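Local coordinates for protein aldose-aldose oxidoreductase (Caulobacter crescentus, PDB 5A04) that probably oxidises one aldose while reducing another, using a bound NADP(H) cofactor, and is seen here holding NADPH and beta-D-glucose, at residues Gly181-Arg195 with Asp316-Tyr328. Residues are numbered along the deposited sequence; the frame is centred on the assembly and turned at random.
With BGC (beta-D-glucopyranose), chain H; NDP (NADPH dihydro-nicotinamide-adenine-dinucleotide phosphate), chain G.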
loop_
_atom_site.group_PDB
_atom_site.type_symbol
_atom_site.label_atom_id
_atom_site.label_comp_id
_atom_site.label_asym_id
_atom_site.label_seq_id
_atom_site.Cartn_x
_atom_site.Cartn_y
_atom_site.Cartn_z
ATOM N N GLY A 181 -12.286 10.233 -12.741
ATOM C CA GLY A 181 -10.934 10.744 -12.583
ATOM C C GLY A 181 -9.866 9.666 -12.594
ATOM O O GLY A 181 -9.883 8.772 -13.448
ATOM N N SER A 182 -8.935 9.742 -11.642
ATOM C CA SER A 182 -7.783 8.830 -11.627
ATOM C C SER A 182 -8.157 7.346 -11.679
ATOM O O SER A 182 -7.457 6.555 -12.301
ATOM C CB SER A 182 -6.912 9.089 -10.389
ATOM O OG SER A 182 -7.537 8.593 -9.209
ATOM N N LEU A 183 -9.261 6.959 -11.047
ATOM C CA LEU A 183 -9.631 5.550 -11.028
ATOM C C LEU A 183 -9.919 5.032 -12.428
ATOM O O LEU A 183 -9.606 3.892 -12.748
ATOM C CB LEU A 183 -10.851 5.327 -10.133
ATOM C CG LEU A 183 -11.335 3.878 -9.989
ATOM C CD1 LEU A 183 -10.180 2.960 -9.546
ATOM C CD2 LEU A 183 -12.507 3.805 -9.003
ATOM N N MET A 184 -10.541 5.867 -13.255
ATOM C CA MET A 184 -10.888 5.446 -14.604
ATOM C C MET A 184 -9.621 5.290 -15.444
ATOM O O MET A 184 -9.527 4.374 -16.263
ATOM C CB MET A 184 -11.864 6.449 -15.239
ATOM C CG MET A 184 -13.269 6.383 -14.662
ATOM S SD MET A 184 -14.046 4.786 -14.965
ATOM C CE MET A 184 -14.458 4.940 -16.685
ATOM N N ASP A 185 -8.616 6.119 -15.180
ATOM C CA ASP A 185 -7.457 6.185 -16.066
ATOM C C ASP A 185 -6.273 5.334 -15.653
ATOM O O ASP A 185 -5.657 4.663 -16.486
ATOM C CB ASP A 185 -6.977 7.627 -16.186
ATOM C CG ASP A 185 -5.844 7.767 -17.180
ATOM O OD1 ASP A 185 -6.105 7.603 -18.395
ATOM O OD2 ASP A 185 -4.697 8.007 -16.744
ATOM N N ILE A 186 -5.913 5.414 -14.381
ATOM C CA ILE A 186 -4.655 4.843 -13.938
ATOM C C ILE A 186 -4.892 3.910 -12.746
ATOM O O ILE A 186 -4.249 2.859 -12.618
ATOM C CB ILE A 186 -3.626 5.984 -13.610
ATOM C CG1 ILE A 186 -2.302 5.399 -13.147
ATOM C CG2 ILE A 186 -4.185 7.000 -12.617
ATOM C CD1 ILE A 186 -1.668 4.520 -14.201
ATOM N N GLY A 187 -5.844 4.262 -11.892
ATOM C CA GLY A 187 -6.187 3.404 -10.768
ATOM C C GLY A 187 -6.717 2.051 -11.206
ATOM O O GLY A 187 -6.572 1.049 -10.499
ATOM N N ILE A 188 -7.316 2.013 -12.391
ATOM C CA ILE A 188 -7.789 0.755 -12.949
ATOM C C ILE A 188 -6.650 -0.280 -13.061
ATOM O O ILE A 188 -6.899 -1.488 -12.984
ATOM C CB ILE A 188 -8.448 0.998 -14.327
ATOM C CG1 ILE A 188 -9.165 -0.264 -14.827
ATOM C CG2 ILE A 188 -7.419 1.524 -15.325
ATOM C CD1 ILE A 188 -10.119 0.012 -15.989
ATOM N N TYR A 189 -5.398 0.166 -13.209
ATOM C CA TYR A 189 -4.297 -0.812 -13.216
ATOM C C TYR A 189 -4.121 -1.498 -11.860
ATOM O O TYR A 189 -3.753 -2.678 -11.798
ATOM C CB TYR A 189 -2.968 -0.164 -13.626
ATOM C CG TYR A 189 -2.899 0.205 -15.091
ATOM C CD1 TYR A 189 -3.328 1.453 -15.531
ATOM C CD2 TYR A 189 -2.389 -0.685 -16.027
ATOM C CE1 TYR A 189 -3.261 1.803 -16.871
ATOM C CE2 TYR A 189 -2.311 -0.341 -17.368
ATOM C CZ TYR A 189 -2.747 0.898 -17.782
ATOM O OH TYR A 189 -2.674 1.236 -19.113
ATOM N N SER A 190 -4.356 -0.768 -10.774
ATOM C CA SER A 190 -4.281 -1.369 -9.439
ATOM C C SER A 190 -5.367 -2.429 -9.270
ATOM O O SER A 190 -5.126 -3.512 -8.741
ATOM C CB SER A 190 -4.440 -0.300 -8.348
ATOM O OG SER A 190 -3.378 0.636 -8.386
ATOM N N LEU A 191 -6.580 -2.083 -9.694
ATOM C CA LEU A 191 -7.709 -2.998 -9.619
ATOM C C LEU A 191 -7.497 -4.232 -10.489
ATOM O O LEU A 191 -7.688 -5.368 -10.040
ATOM C CB LEU A 191 -8.982 -2.258 -10.046
ATOM C CG LEU A 191 -10.200 -3.113 -10.364
ATOM C CD1 LEU A 191 -10.613 -3.901 -9.118
ATOM C CD2 LEU A 191 -11.322 -2.193 -10.853
ATOM N N ASN A 192 -7.094 -4.005 -11.735
ATOM C CA ASN A 192 -6.935 -5.095 -12.688
ATOM C C ASN A 192 -5.839 -6.042 -12.186
ATOM O O ASN A 192 -5.993 -7.263 -12.247
ATOM C CB ASN A 192 -6.623 -4.540 -14.093
ATOM C CG ASN A 192 -6.832 -5.568 -15.199
ATOM O OD1 ASN A 192 -5.874 -6.133 -15.726
ATOM N ND2 ASN A 192 -8.082 -5.796 -15.573
ATOM N N ALA A 193 -4.753 -5.484 -11.656
ATOM C CA ALA A 193 -3.678 -6.321 -11.097
ATOM C C ALA A 193 -4.129 -7.113 -9.868
ATOM O O ALA A 193 -3.788 -8.287 -9.722
ATOM C CB ALA A 193 -2.449 -5.476 -10.743
ATOM N N ALA A 194 -4.882 -6.484 -8.974
ATOM C CA ALA A 194 -5.350 -7.218 -7.796
ATOM C C ALA A 194 -6.156 -8.437 -8.242
ATOM O O ALA A 194 -6.022 -9.524 -7.677
ATOM C CB ALA A 194 -6.184 -6.322 -6.890
ATOM N N ARG A 195 -6.957 -8.249 -9.289
ATOM C CA ARG A 195 -7.757 -9.333 -9.843
ATOM C C ARG A 195 -6.903 -10.406 -10.522
ATOM O O ARG A 195 -7.129 -11.593 -10.279
ATOM C CB ARG A 195 -8.798 -8.777 -10.829
ATOM C CG ARG A 195 -9.952 -8.006 -10.121
ATOM C CD ARG A 195 -10.945 -7.353 -11.116
ATOM N NE ARG A 195 -11.463 -8.391 -11.995
ATOM C CZ ARG A 195 -11.148 -8.519 -13.278
ATOM N NH1 ARG A 195 -10.393 -7.608 -13.880
ATOM N NH2 ARG A 195 -11.614 -9.561 -13.968
ATOM N N ASP A 316 -13.816 -9.117 -19.001
ATOM C CA ASP A 316 -12.791 -8.626 -18.071
ATOM C C ASP A 316 -12.979 -7.126 -17.842
ATOM O O ASP A 316 -12.881 -6.638 -16.708
ATOM C CB ASP A 316 -11.380 -8.921 -18.612
ATOM C CG ASP A 316 -10.301 -8.858 -17.529
ATOM O OD1 ASP A 316 -10.518 -9.394 -16.419
ATOM O OD2 ASP A 316 -9.217 -8.303 -17.805
ATOM N N GLY A 317 -13.257 -6.393 -18.921
ATOM C CA GLY A 317 -13.463 -4.959 -18.826
ATOM C C GLY A 317 -14.695 -4.666 -17.989
ATOM O O GLY A 317 -14.713 -3.734 -17.178
ATOM N N LEU A 318 -15.728 -5.482 -18.188
ATOM C CA LEU A 318 -16.981 -5.330 -17.447
ATOM C C LEU A 318 -16.772 -5.592 -15.956
ATOM O O LEU A 318 -17.305 -4.876 -15.104
ATOM C CB LEU A 318 -18.038 -6.283 -18.005
ATOM C CG LEU A 318 -19.333 -6.475 -17.211
ATOM C CD1 LEU A 318 -20.118 -5.171 -17.050
ATOM C CD2 LEU A 318 -20.190 -7.545 -17.892
ATOM N N LYS A 319 -15.995 -6.617 -15.640
ATOM C CA LYS A 319 -15.724 -6.950 -14.246
ATOM C C LYS A 319 -14.998 -5.800 -13.551
ATOM O O LYS A 319 -15.290 -5.480 -12.390
ATOM C CB LYS A 319 -14.917 -8.244 -14.151
ATOM C CG LYS A 319 -15.763 -9.504 -14.340
ATOM C CD LYS A 319 -14.888 -10.717 -14.569
ATOM C CE LYS A 319 -15.721 -11.976 -14.758
ATOM N NZ LYS A 319 -14.840 -13.105 -15.182
ATOM N N ASP A 320 -14.090 -5.141 -14.263
ATOM C CA ASP A 320 -13.448 -3.963 -13.682
ATOM C C ASP A 320 -14.463 -2.848 -13.430
ATOM O O ASP A 320 -14.461 -2.247 -12.351
ATOM C CB ASP A 320 -12.317 -3.437 -14.577
ATOM C CG ASP A 320 -10.984 -4.135 -14.312
ATOM O OD1 ASP A 320 -10.872 -4.871 -13.309
ATOM O OD2 ASP A 320 -10.044 -3.920 -15.105
ATOM N N LEU A 321 -15.338 -2.574 -14.402
ATOM C CA LEU A 321 -16.293 -1.474 -14.234
ATOM C C LEU A 321 -17.240 -1.762 -13.077
ATOM O O LEU A 321 -17.661 -0.833 -12.394
ATOM C CB LEU A 321 -17.102 -1.206 -15.511
ATOM C CG LEU A 321 -16.649 0.034 -16.292
ATOM C CD1 LEU A 321 -16.743 1.306 -15.450
ATOM C CD2 LEU A 321 -15.214 -0.182 -16.821
ATOM N N ARG A 322 -17.582 -3.033 -12.882
ATOM C CA ARG A 322 -18.434 -3.421 -11.751
ATOM C C ARG A 322 -17.793 -3.015 -10.421
ATOM O O ARG A 322 -18.462 -2.470 -9.534
ATOM C CB ARG A 322 -18.694 -4.932 -11.745
ATOM C CG ARG A 322 -19.680 -5.441 -12.783
ATOM C CD ARG A 322 -19.819 -6.967 -12.689
ATOM N NE ARG A 322 -20.858 -7.482 -13.578
ATOM C CZ ARG A 322 -20.827 -8.687 -14.147
ATOM N NH1 ARG A 322 -19.801 -9.508 -13.929
ATOM N NH2 ARG A 322 -21.817 -9.068 -14.944
ATOM N N VAL A 323 -16.497 -3.283 -10.284
ATOM C CA VAL A 323 -15.800 -2.942 -9.052
ATOM C C VAL A 323 -15.599 -1.436 -8.957
ATOM O O VAL A 323 -15.719 -0.860 -7.878
ATOM C CB VAL A 323 -14.441 -3.662 -8.945
ATOM C CG1 VAL A 323 -13.819 -3.380 -7.586
ATOM C CG2 VAL A 323 -14.641 -5.165 -9.131
ATOM N N ILE A 324 -15.312 -0.792 -10.088
ATOM C CA ILE A 324 -15.139 0.658 -10.104
ATOM C C ILE A 324 -16.402 1.368 -9.604
ATOM O O ILE A 324 -16.318 2.291 -8.784
ATOM C CB ILE A 324 -14.752 1.151 -11.522
ATOM C CG1 ILE A 324 -13.271 0.817 -11.771
ATOM C CG2 ILE A 324 -14.990 2.645 -11.666
ATOM C CD1 ILE A 324 -12.835 0.942 -13.230
ATOM N N GLU A 325 -17.568 0.918 -10.067
ATOM C CA GLU A 325 -18.825 1.478 -9.554
ATOM C C GLU A 325 -18.915 1.296 -8.040
ATOM O O GLU A 325 -19.327 2.222 -7.324
ATOM C CB GLU A 325 -20.028 0.837 -10.253
ATOM C CG GLU A 325 -20.188 1.339 -11.691
ATOM C CD GLU A 325 -21.574 1.120 -12.285
ATOM O OE1 GLU A 325 -22.454 0.545 -11.587
ATOM O OE2 GLU A 325 -21.766 1.529 -13.459
ATOM N N ALA A 326 -18.502 0.131 -7.544
ATOM C CA ALA A 326 -18.562 -0.129 -6.098
ATOM C C ALA A 326 -17.564 0.725 -5.318
ATOM O O ALA A 326 -17.856 1.146 -4.194
ATOM C CB ALA A 326 -18.338 -1.606 -5.805
ATOM N N ILE A 327 -16.380 0.950 -5.889
ATOM C CA ILE A 327 -15.375 1.818 -5.261
ATOM C C ILE A 327 -15.923 3.245 -5.128
ATOM O O ILE A 327 -15.836 3.857 -4.062
ATOM C CB ILE A 327 -14.044 1.828 -6.058
ATOM C CG1 ILE A 327 -13.394 0.442 -5.997
ATOM C CG2 ILE A 327 -13.087 2.926 -5.521
ATOM C CD1 ILE A 327 -12.360 0.192 -7.125
ATOM N N TYR A 328 -16.500 3.774 -6.201
ATOM C CA TYR A 328 -17.047 5.115 -6.141
ATOM C C TYR A 328 -18.176 5.178 -5.098
ATOM O O TYR A 328 -18.278 6.146 -4.338
ATOM C CB TYR A 328 -17.544 5.542 -7.521
ATOM C CG TYR A 328 -16.462 6.013 -8.476
ATOM C CD1 TYR A 328 -15.467 6.893 -8.063
ATOM C CD2 TYR A 328 -16.478 5.620 -9.806
ATOM C CE1 TYR A 328 -14.490 7.348 -8.958
ATOM C CE2 TYR A 328 -15.518 6.055 -10.698
ATOM C CZ TYR A 328 -14.532 6.927 -10.274
ATOM O OH TYR A 328 -13.597 7.371 -11.182
HETATM C C2 BGC H . -3.141 5.829 -18.962
HETATM C C3 BGC H . -2.101 6.946 -19.128
HETATM C C4 BGC H . -0.866 6.624 -18.339
HETATM C C5 BGC H . -0.353 5.229 -18.661
HETATM C C6 BGC H . 0.777 4.859 -17.665
HETATM C C1 BGC H . -2.479 4.592 -19.376
HETATM O O1 BGC H . -3.422 3.520 -19.386
HETATM O O2 BGC H . -4.268 6.126 -19.777
HETATM O O3 BGC H . -2.700 8.146 -18.665
HETATM O O4 BGC H . 0.140 7.584 -18.622
HETATM O O5 BGC H . -1.380 4.274 -18.518
HETATM O O6 BGC H . 1.412 3.636 -18.059
HETATM P PA NDP G . -5.214 11.554 -26.651
HETATM O O1A NDP G . -5.993 12.733 -26.184
HETATM O O2A NDP G . -3.717 11.664 -26.745
HETATM O O5B NDP G . -5.771 11.040 -28.111
HETATM C C5B NDP G . -7.165 10.935 -28.057
HETATM C C4B NDP G . -7.620 10.935 -29.524
HETATM O O4B NDP G . -8.986 10.530 -29.632
HETATM C C3B NDP G . -7.525 12.368 -30.099
HETATM O O3B NDP G . -6.251 12.634 -30.593
HETATM C C2B NDP G . -8.481 12.256 -31.293
HETATM O O2B NDP G . -7.936 11.660 -32.318
HETATM C C1B NDP G . -9.552 11.230 -30.722
HETATM N N9A NDP G . -10.790 11.891 -30.302
HETATM C C8A NDP G . -12.068 11.671 -30.806
HETATM N N7A NDP G . -13.002 12.453 -30.233
HETATM C C5A NDP G . -12.292 13.223 -29.307
HETATM C C6A NDP G . -12.697 14.217 -28.397
HETATM N N6A NDP G . -14.021 14.585 -28.316
HETATM N N1A NDP G . -11.800 14.842 -27.574
HETATM C C2A NDP G . -10.489 14.416 -27.713
HETATM N N3A NDP G . -9.961 13.488 -28.519
HETATM C C4A NDP G . -10.901 12.892 -29.332
HETATM O O3 NDP G . -5.646 10.425 -25.513
HETATM P PN NDP G . -4.659 9.141 -25.351
HETATM O O1N NDP G . -4.302 8.509 -26.634
HETATM O O2N NDP G . -3.721 9.266 -24.170
HETATM O O5D NDP G . -5.817 8.025 -24.641
HETATM C C5D NDP G . -6.817 7.622 -25.536
HETATM C C4D NDP G . -7.385 6.276 -25.006
HETATM O O4D NDP G . -6.275 5.341 -24.841
HETATM C C3D NDP G . -8.022 6.436 -23.574
HETATM O O3D NDP G . -9.137 5.537 -23.436
HETATM C C2D NDP G . -6.906 5.991 -22.639
HETATM O O2D NDP G . -7.405 5.397 -21.452
HETATM C C1D NDP G . -6.234 4.874 -23.512
HETATM N N1N NDP G . -4.816 4.745 -23.167
HETATM C C2N NDP G . -4.291 3.503 -22.847
HETATM C C3N NDP G . -2.961 3.397 -22.553
HETATM C C7N NDP G . -2.404 2.089 -22.210
HETATM O O7N NDP G . -1.245 1.960 -21.774
HETATM N N7N NDP G . -3.189 0.953 -22.385
HETATM C C4N NDP G . -2.043 4.569 -22.562
HETATM C C5N NDP G . -2.704 5.845 -22.872
HETATM C C6N NDP G . -4.003 5.901 -23.162
HETATM P P2B NDP G . -8.281 12.281 -33.889
HETATM O O1X NDP G . -9.793 12.280 -33.858
HETATM O O2X NDP G . -7.608 13.614 -33.774
HETATM O O3X NDP G . -7.619 11.248 -34.798
HETATM O O HOH W 1 -6.691 -8.529 -16.796
#
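Across one face of the Arg195 guanidinium lies Lys319 CB, while Asp316 OD1 meets the group at its edge, in plane, at 2.7 Å from Arg195 NH2. At the other end of the contact, Leu183 CD2 sits over one face of the Tyr328 ring in a CH-pi contact, 4.0 Å from the centroid. The bend at chi3 (56°) swings the guanidinium toward Asp316, and Arg195 NH1 also makes a weak bond to Asp320 OD1 (2.8 Å) within a second salt bridge. Asp320 is a knob among Ile188, Leu191, Asn192 and Arg195; its OD2 takes a hydrogen bond from Asn192 ND2 (2.8 Å) on the syn side but 25° out of the carboxylate plane. A water donates to both Asn192 OD1 and Asp316 OD2. One helical turn on, Ile324 fills the next hole, its CG1 3.7 Å from Leu191 CD2 and its CG2 against Met184 SD. Tyr328 OH bonds to Glu222, which also holds the start of helix 182-195. The helices cross at 112° in the C-terminal alpha/beta domain. Tyr189, pointing away from helix 316-328, and Asp185 bind glucose. With Arg195 cut back to an alanine, Asp316, Asp320 and Glu201 beyond would probably lose the positive charge they share. Pairing the buried arginine with two carboxylates, their other oxygens held by Asn192 and water, probably offsets the cost of burying charge beside an apolar seam.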